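Local structure of uncharacterized protein lp_2664 (Lactobacillus plantarum WCFS1, 2PJQ) at residues Glu49-Leu53 with Asn54-Ala58; Val83-Ala87 with Gln88-Ala92. The protein is of unknown function but carries an HD domain, so it is probably a metal-dependent phosphohydrolase. One frame throughout, in Å; residues are numbered along the deposited sequence.

Interaction 1 of 2, residues Glu49-Leu53 with Asn54-Ala58; sequences EGANL and NLTLA
Leu-57 N donates to Leu-53 O across 3.0 Å, with an N-H...O angle of 163° and the nitrogen nearly in line with the C=O bond, an i to i+4 bond of the first turn of helix 53-62, while the amide of Thr-56 makes a weak bond to Asn-52 O (N to O 3.4 Å). The hydroxyl of Thr-56 reaches the same acceptor far more closely, its OG1 donating to Asn-52 O at 2.6 Å from a position tilted 22° out of the carbonyl plane. This grip depends on the threonine torsion: chi1 of -61° sets OG1 beside its own backbone N and turns it back toward the carbonyl of the N-cap residue. Asn-52 is that N-cap, and the loop leading to it leaves helix 32-49 through a Schellman motif at Gly-50, whose phi is positive. A valine in place of Thr-56 would lack the hydroxyl and is likely to leave Asn-52 O relying on the weak amide bond. Ala-51 CB lies 4.2 Å from Thr-56 OG1, and both side chains touch helix 119-130, where Val-123 meets the threonine. Leu-53 CG and Leu-57 CD1, one helical turn apart, lie 4.3 Å from each other, a loose apolar pair against Arg-43 of helix 32-49. Asn-54 ND2 donates to Ile-7 O and Glu-9 OE1.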
ATOM      1  N   GLU B  49     -18.430  -3.294 -26.990  1.00 15.42           N
ATOM      2  CA  GLU B  49     -19.145  -2.081 -27.371  1.00 16.16           C
ATOM      3  C   GLU B  49     -19.054  -1.699 -28.844  1.00 15.72           C
ATOM      4  O   GLU B  49     -19.792  -0.840 -29.305  1.00 15.70           O
ATOM      5  CB  GLU B  49     -18.661  -0.902 -26.535  1.00 19.21           C
ATOM      6  CG  GLU B  49     -19.398  -0.768 -25.241  1.00 22.39           C
ATOM      7  CD  GLU B  49     -20.891  -0.770 -25.463  1.00 24.94           C
ATOM      8  OE1 GLU B  49     -21.368   0.059 -26.260  1.00 24.40           O
ATOM      9  OE2 GLU B  49     -21.589  -1.605 -24.847  1.00 28.86           O
ATOM     10  N   GLY B  50     -18.154  -2.332 -29.581  1.00 15.56           N
ATOM     11  CA  GLY B  50     -18.013  -1.992 -30.979  1.00 13.03           C
ATOM     12  C   GLY B  50     -17.321  -0.654 -31.095  1.00 11.35           C
ATOM     13  O   GLY B  50     -17.755   0.236 -31.822  1.00 12.13           O
ATOM     14  N   ALA B  51     -16.233  -0.508 -30.361  1.00  7.46           N
ATOM     15  CA  ALA B  51     -15.485   0.731 -30.381  1.00  8.82           C
ATOM     16  C   ALA B  51     -14.283   0.566 -31.275  1.00 10.20           C
ATOM     17  O   ALA B  51     -13.815  -0.549 -31.491  1.00 11.73           O
ATOM     18  CB  ALA B  51     -15.032   1.091 -28.971  1.00  8.47           C
ATOM     19  N   ASN B  52     -13.790   1.675 -31.812  1.00 13.14           N
ATOM     20  CA  ASN B  52     -12.612   1.619 -32.646  1.00 13.15           C
ATOM     21  C   ASN B  52     -11.504   1.075 -31.741  1.00 13.40           C
ATOM     22  O   ASN B  52     -11.180   1.670 -30.716  1.00 13.96           O
ATOM     23  CB  ASN B  52     -12.224   3.002 -33.140  1.00 13.55           C
ATOM     24  CG  ASN B  52     -10.886   2.992 -33.842  1.00 17.00           C
ATOM     25  OD1 ASN B  52     -10.744   2.412 -34.920  1.00 18.94           O
ATOM     26  ND2 ASN B  52      -9.887   3.604 -33.225  1.00 17.87           N
ATOM     27  N   LEU B  53     -10.925  -0.054 -32.126  1.00 13.97           N
ATOM     28  CA  LEU B  53      -9.882  -0.682 -31.334  1.00 15.53           C
ATOM     29  C   LEU B  53      -8.609   0.129 -31.168  1.00 16.56           C
ATOM     30  O   LEU B  53      -8.299   0.570 -30.063  1.00 17.42           O
ATOM     31  CB  LEU B  53      -9.528  -2.037 -31.935  1.00 17.20           C
ATOM     32  CG  LEU B  53      -8.904  -3.046 -30.984  1.00 16.15           C
ATOM     33  CD1 LEU B  53      -9.911  -3.390 -29.890  1.00 14.87           C
ATOM     34  CD2 LEU B  53      -8.501  -4.287 -31.761  1.00 17.66           C
ATOM     35  N   ASN B  54      -7.876   0.322 -32.265  1.00 17.83           N
ATOM     36  CA  ASN B  54      -6.609   1.067 -32.248  1.00 17.04           C
ATOM     37  C   ASN B  54      -6.579   2.450 -31.609  1.00 15.23           C
ATOM     38  O   ASN B  54      -5.549   2.851 -31.085  1.00 17.92           O
ATOM     39  CB  ASN B  54      -6.048   1.172 -33.662  1.00 17.39           C
ATOM     40  CG  ASN B  54      -5.672  -0.171 -34.226  1.00 19.37           C
ATOM     41  OD1 ASN B  54      -6.064  -1.212 -33.685  1.00 19.68           O
ATOM     42  ND2 ASN B  54      -4.920  -0.167 -35.324  1.00 19.52           N
ATOM     43  N   LEU B  55      -7.671   3.199 -31.663  1.00  9.85           N
ATOM     44  CA  LEU B  55      -7.667   4.514 -31.043  1.00  7.42           C
ATOM     45  C   LEU B  55      -7.718   4.250 -29.547  1.00  9.20           C
ATOM     46  O   LEU B  55      -6.982   4.864 -28.768  1.00  8.97           O
ATOM     47  CB  LEU B  55      -8.909   5.312 -31.444  1.00  6.86           C
ATOM     48  CG  LEU B  55      -8.987   6.833 -31.239  1.00  5.13           C
ATOM     49  CD1 LEU B  55     -10.451   7.246 -31.218  1.00  1.16           C
ATOM     50  CD2 LEU B  55      -8.319   7.261 -29.955  1.00  4.62           C
ATOM     51  N   THR B  56      -8.607   3.328 -29.163  1.00  8.77           N
ATOM     52  CA  THR B  56      -8.824   2.956 -27.768  1.00  6.07           C
ATOM     53  C   THR B  56      -7.548   2.549 -27.044  1.00  6.33           C
ATOM     54  O   THR B  56      -7.152   3.181 -26.069  1.00  6.75           O
ATOM     55  CB  THR B  56      -9.838   1.782 -27.653  1.00  8.15           C
ATOM     56  OG1 THR B  56     -11.098   2.179 -28.197  1.00 11.35           O
ATOM     57  CG2 THR B  56     -10.069   1.396 -26.205  1.00  7.73           C
ATOM     58  N   LEU B  57      -6.903   1.491 -27.520  1.00  7.89           N
ATOM     59  CA  LEU B  57      -5.702   1.008 -26.857  1.00  7.08           C
ATOM     60  C   LEU B  57      -4.657   2.093 -26.837  1.00  6.48           C
ATOM     61  O   LEU B  57      -3.993   2.294 -25.821  1.00  5.77           O
ATOM     62  CB  LEU B  57      -5.150  -0.234 -27.554  1.00  6.44           C
ATOM     63  CG  LEU B  57      -6.180  -1.332 -27.767  1.00  7.40           C
ATOM     64  CD1 LEU B  57      -5.500  -2.555 -28.335  1.00  9.34           C
ATOM     65  CD2 LEU B  57      -6.868  -1.647 -26.446  1.00  9.46           C
ATOM     66  N   ALA B  58      -4.518   2.784 -27.965  1.00  6.51           N
ATOM     67  CA  ALA B  58      -3.549   3.861 -28.090  1.00  4.71           C
ATOM     68  C   ALA B  58      -3.754   4.798 -26.910  1.00  5.58           C
ATOM     69  O   ALA B  58      -2.834   5.010 -26.111  1.00  8.11           O
ATOM     70  CB  ALA B  58      -3.752   4.593 -29.391  1.00  1.00           C
TER

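Interaction 2 of 2, residues Val83-Ala87 with Gln88-Ala92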
ATOM      1  N   VAL B  83       6.285  14.551 -29.866  1.00  9.01           N
ATOM      2  CA  VAL B  83       7.514  14.232 -30.570  1.00  8.35           C
ATOM      3  C   VAL B  83       7.414  12.780 -31.007  1.00  8.39           C
ATOM      4  O   VAL B  83       7.816  12.435 -32.112  1.00  9.63           O
ATOM      5  CB  VAL B  83       8.761  14.462 -29.650  1.00  7.35           C
ATOM      6  CG1 VAL B  83      10.034  13.952 -30.306  1.00  1.35           C
ATOM      7  CG2 VAL B  83       8.911  15.959 -29.369  1.00  6.22           C
ATOM      8  N   GLN B  84       6.838  11.934 -30.160  1.00 10.02           N
ATOM      9  CA  GLN B  84       6.685  10.519 -30.499  1.00  9.88           C
ATOM     10  C   GLN B  84       5.581  10.286 -31.544  1.00 10.44           C
ATOM     11  O   GLN B  84       5.793   9.633 -32.567  1.00 10.62           O
ATOM     12  CB  GLN B  84       6.377   9.694 -29.245  1.00  4.60           C
ATOM     13  CG  GLN B  84       6.160   8.207 -29.538  1.00  4.04           C
ATOM     14  CD  GLN B  84       7.305   7.606 -30.354  1.00  5.32           C
ATOM     15  OE1 GLN B  84       8.459   8.000 -30.184  1.00  5.32           O
ATOM     16  NE2 GLN B  84       6.989   6.648 -31.236  1.00  1.27           N
ATOM     17  N   LEU B  85       4.394  10.801 -31.277  1.00  8.48           N
ATOM     18  CA  LEU B  85       3.317  10.628 -32.225  1.00  8.31           C
ATOM     19  C   LEU B  85       3.735  11.223 -33.556  1.00  8.85           C
ATOM     20  O   LEU B  85       3.429  10.655 -34.609  1.00  9.81           O
ATOM     21  CB  LEU B  85       2.057  11.305 -31.720  1.00 10.38           C
ATOM     22  CG  LEU B  85       1.352  10.592 -30.569  1.00 10.05           C
ATOM     23  CD1 LEU B  85       0.511  11.623 -29.816  1.00  9.86           C
ATOM     24  CD2 LEU B  85       0.499   9.428 -31.099  1.00  6.51           C
ATOM     25  N   ASN B  86       4.433  12.359 -33.531  1.00  7.89           N
ATOM     26  CA  ASN B  86       4.879  12.939 -34.798  1.00  7.66           C
ATOM     27  C   ASN B  86       5.873  12.007 -35.472  1.00  6.01           C
ATOM     28  O   ASN B  86       5.729  11.702 -36.649  1.00  3.95           O
ATOM     29  CB  ASN B  86       5.506  14.317 -34.614  1.00  7.92           C
ATOM     30  CG  ASN B  86       4.502  15.432 -34.793  1.00  9.46           C
ATOM     31  OD1 ASN B  86       3.742  15.442 -35.755  1.00 11.16           O
ATOM     32  ND2 ASN B  86       4.494  16.380 -33.870  1.00 10.32           N
ATOM     33  N   ALA B  87       6.864  11.536 -34.723  1.00  5.71           N
ATOM     34  CA  ALA B  87       7.848  10.626 -35.289  1.00  4.92           C
ATOM     35  C   ALA B  87       7.184   9.374 -35.868  1.00  7.17           C
ATOM     36  O   ALA B  87       7.821   8.646 -36.623  1.00  8.27           O
ATOM     37  CB  ALA B  87       8.843  10.238 -34.241  1.00  3.89           C
ATOM     38  N   GLN B  88       5.914   9.126 -35.522  1.00  8.60           N
ATOM     39  CA  GLN B  88       5.187   7.953 -36.020  1.00 10.85           C
ATOM     40  C   GLN B  88       4.130   8.295 -37.082  1.00 11.95           C
ATOM     41  O   GLN B  88       3.266   7.472 -37.407  1.00 11.76           O
ATOM     42  CB  GLN B  88       4.502   7.201 -34.865  1.00  9.80           C
ATOM     43  CG  GLN B  88       5.441   6.570 -33.851  1.00  9.29           C
ATOM     44  CD  GLN B  88       6.470   5.646 -34.494  1.00 10.01           C
ATOM     45  OE1 GLN B  88       6.305   5.207 -35.631  1.00  6.22           O
ATOM     46  NE2 GLN B  88       7.532   5.334 -33.752  1.00  8.65           N
ATOM     47  N   ASN B  89       4.200   9.512 -37.613  1.00 13.52           N
ATOM     48  CA  ASN B  89       3.271   9.967 -38.637  1.00 12.84           C
ATOM     49  C   ASN B  89       1.821   9.747 -38.257  1.00 13.70           C
ATOM     50  O   ASN B  89       0.986   9.465 -39.123  1.00 17.04           O
ATOM     51  CB  ASN B  89       3.535   9.265 -39.971  1.00 13.21           C
ATOM     52  CG  ASN B  89       5.011   9.259 -40.363  1.00 15.29           C
ATOM     53  OD1 ASN B  89       5.691  10.294 -40.335  1.00 12.99           O
ATOM     54  ND2 ASN B  89       5.511   8.079 -40.751  1.00 13.94           N
ATOM     55  N   VAL B  90       1.506   9.854 -36.973  1.00  8.39           N
ATOM     56  CA  VAL B  90       0.120   9.689 -36.561  1.00  7.84           C
ATOM     57  C   VAL B  90      -0.570  10.941 -37.142  1.00  6.67           C
ATOM     58  O   VAL B  90      -0.041  12.044 -37.023  1.00  8.50           O
ATOM     59  CB  VAL B  90       0.015   9.647 -35.012  1.00  7.82           C
ATOM     60  CG1 VAL B  90       0.153  11.030 -34.460  1.00 12.58           C
ATOM     61  CG2 VAL B  90      -1.290   9.064 -34.580  1.00  4.11           C
ATOM     62  N   THR B  91      -1.730  10.796 -37.775  1.00  1.00           N
ATOM     63  CA  THR B  91      -2.375  11.968 -38.369  1.00  1.00           C
ATOM     64  C   THR B  91      -2.839  13.023 -37.382  1.00  1.00           C
ATOM     65  O   THR B  91      -3.082  12.732 -36.226  1.00  4.31           O
ATOM     66  CB  THR B  91      -3.560  11.575 -39.225  1.00  1.00           C
ATOM     67  OG1 THR B  91      -4.626  11.154 -38.379  1.00  3.39           O
ATOM     68  CG2 THR B  91      -3.196  10.448 -40.148  1.00  1.00           C
ATOM     69  N   ALA B  92      -2.961  14.265 -37.839  1.00  3.75           N
ATOM     70  CA  ALA B  92      -3.401  15.351 -36.964  1.00  3.23           C
ATOM     71  C   ALA B  92      -4.669  14.949 -36.242  1.00  4.27           C
ATOM     72  O   ALA B  92      -4.673  14.814 -35.021  1.00  3.01           O
ATOM     73  CB  ALA B  92      -3.654  16.622 -37.765  1.00  1.00           C
TER
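Leu-85 and Val-90, five residues apart, meet at the turn that ends helix 74-87. Starting at the leucine backbone, CB is its nearest side-chain atom to the valine, 3.3 Å from Val-90 CG1. CG lies further off, 4.1 Å from that same methyl. At the tip, the CD2 branch comes back alongside the valine, 3.7 Å from Val-90 CG1 and 3.9 Å from Val-90 CG2, so one leucine methyl touches both branches. The valine's part follows from its chi1 of 76°, which places CG1 between its backbone N and carbonyl carbon and close to the leucine's CB. Backbone bonds fix this pairing: Val-90 N donates to Leu-85 O at 3.2 Å with an N-H...O angle of 169°, and Asn-89 N donates to Asn-86 O at 2.8 Å from well above the carbonyl plane. With Asn-89 at positive phi, these two bonds define a Schellman motif, and the leucine-valine contact is the apolar pairing that often accompanies it. Gln-95 of helix 92-102 touches both side chains, and Ile-98 also packs on Leu-85. Thr-91 then caps the start of that helix and bonds Asp-94 through OG1. Leu-85 O thus receives an amide N-H where the helix runs out, while the hydrocarbon beside it is buried, which is consistent with polar and apolar terms favouring the same helix-ending conformation.

Overall arrangement
Along the chain, interaction 1 comes first, at the loop joining helix 32-49 to helix 53-62, where it closes the opening turn of helix 53-62. Interaction 2 follows at the far end of helix 74-87, closing the turn into helix 92-102. They run in series: the first is complete before the second begins, so neither nests in nor crosses the other. Their centres are 18 Å apart and their nearest atoms about 7 Å, without touching. Helix 9-22 links them indirectly, meeting Asn-54 and Ala-58 in one and Gln-84, Gln-88 and Val-90 in the other. Both belong to the HD domain and lie on the same side of the chain's centre.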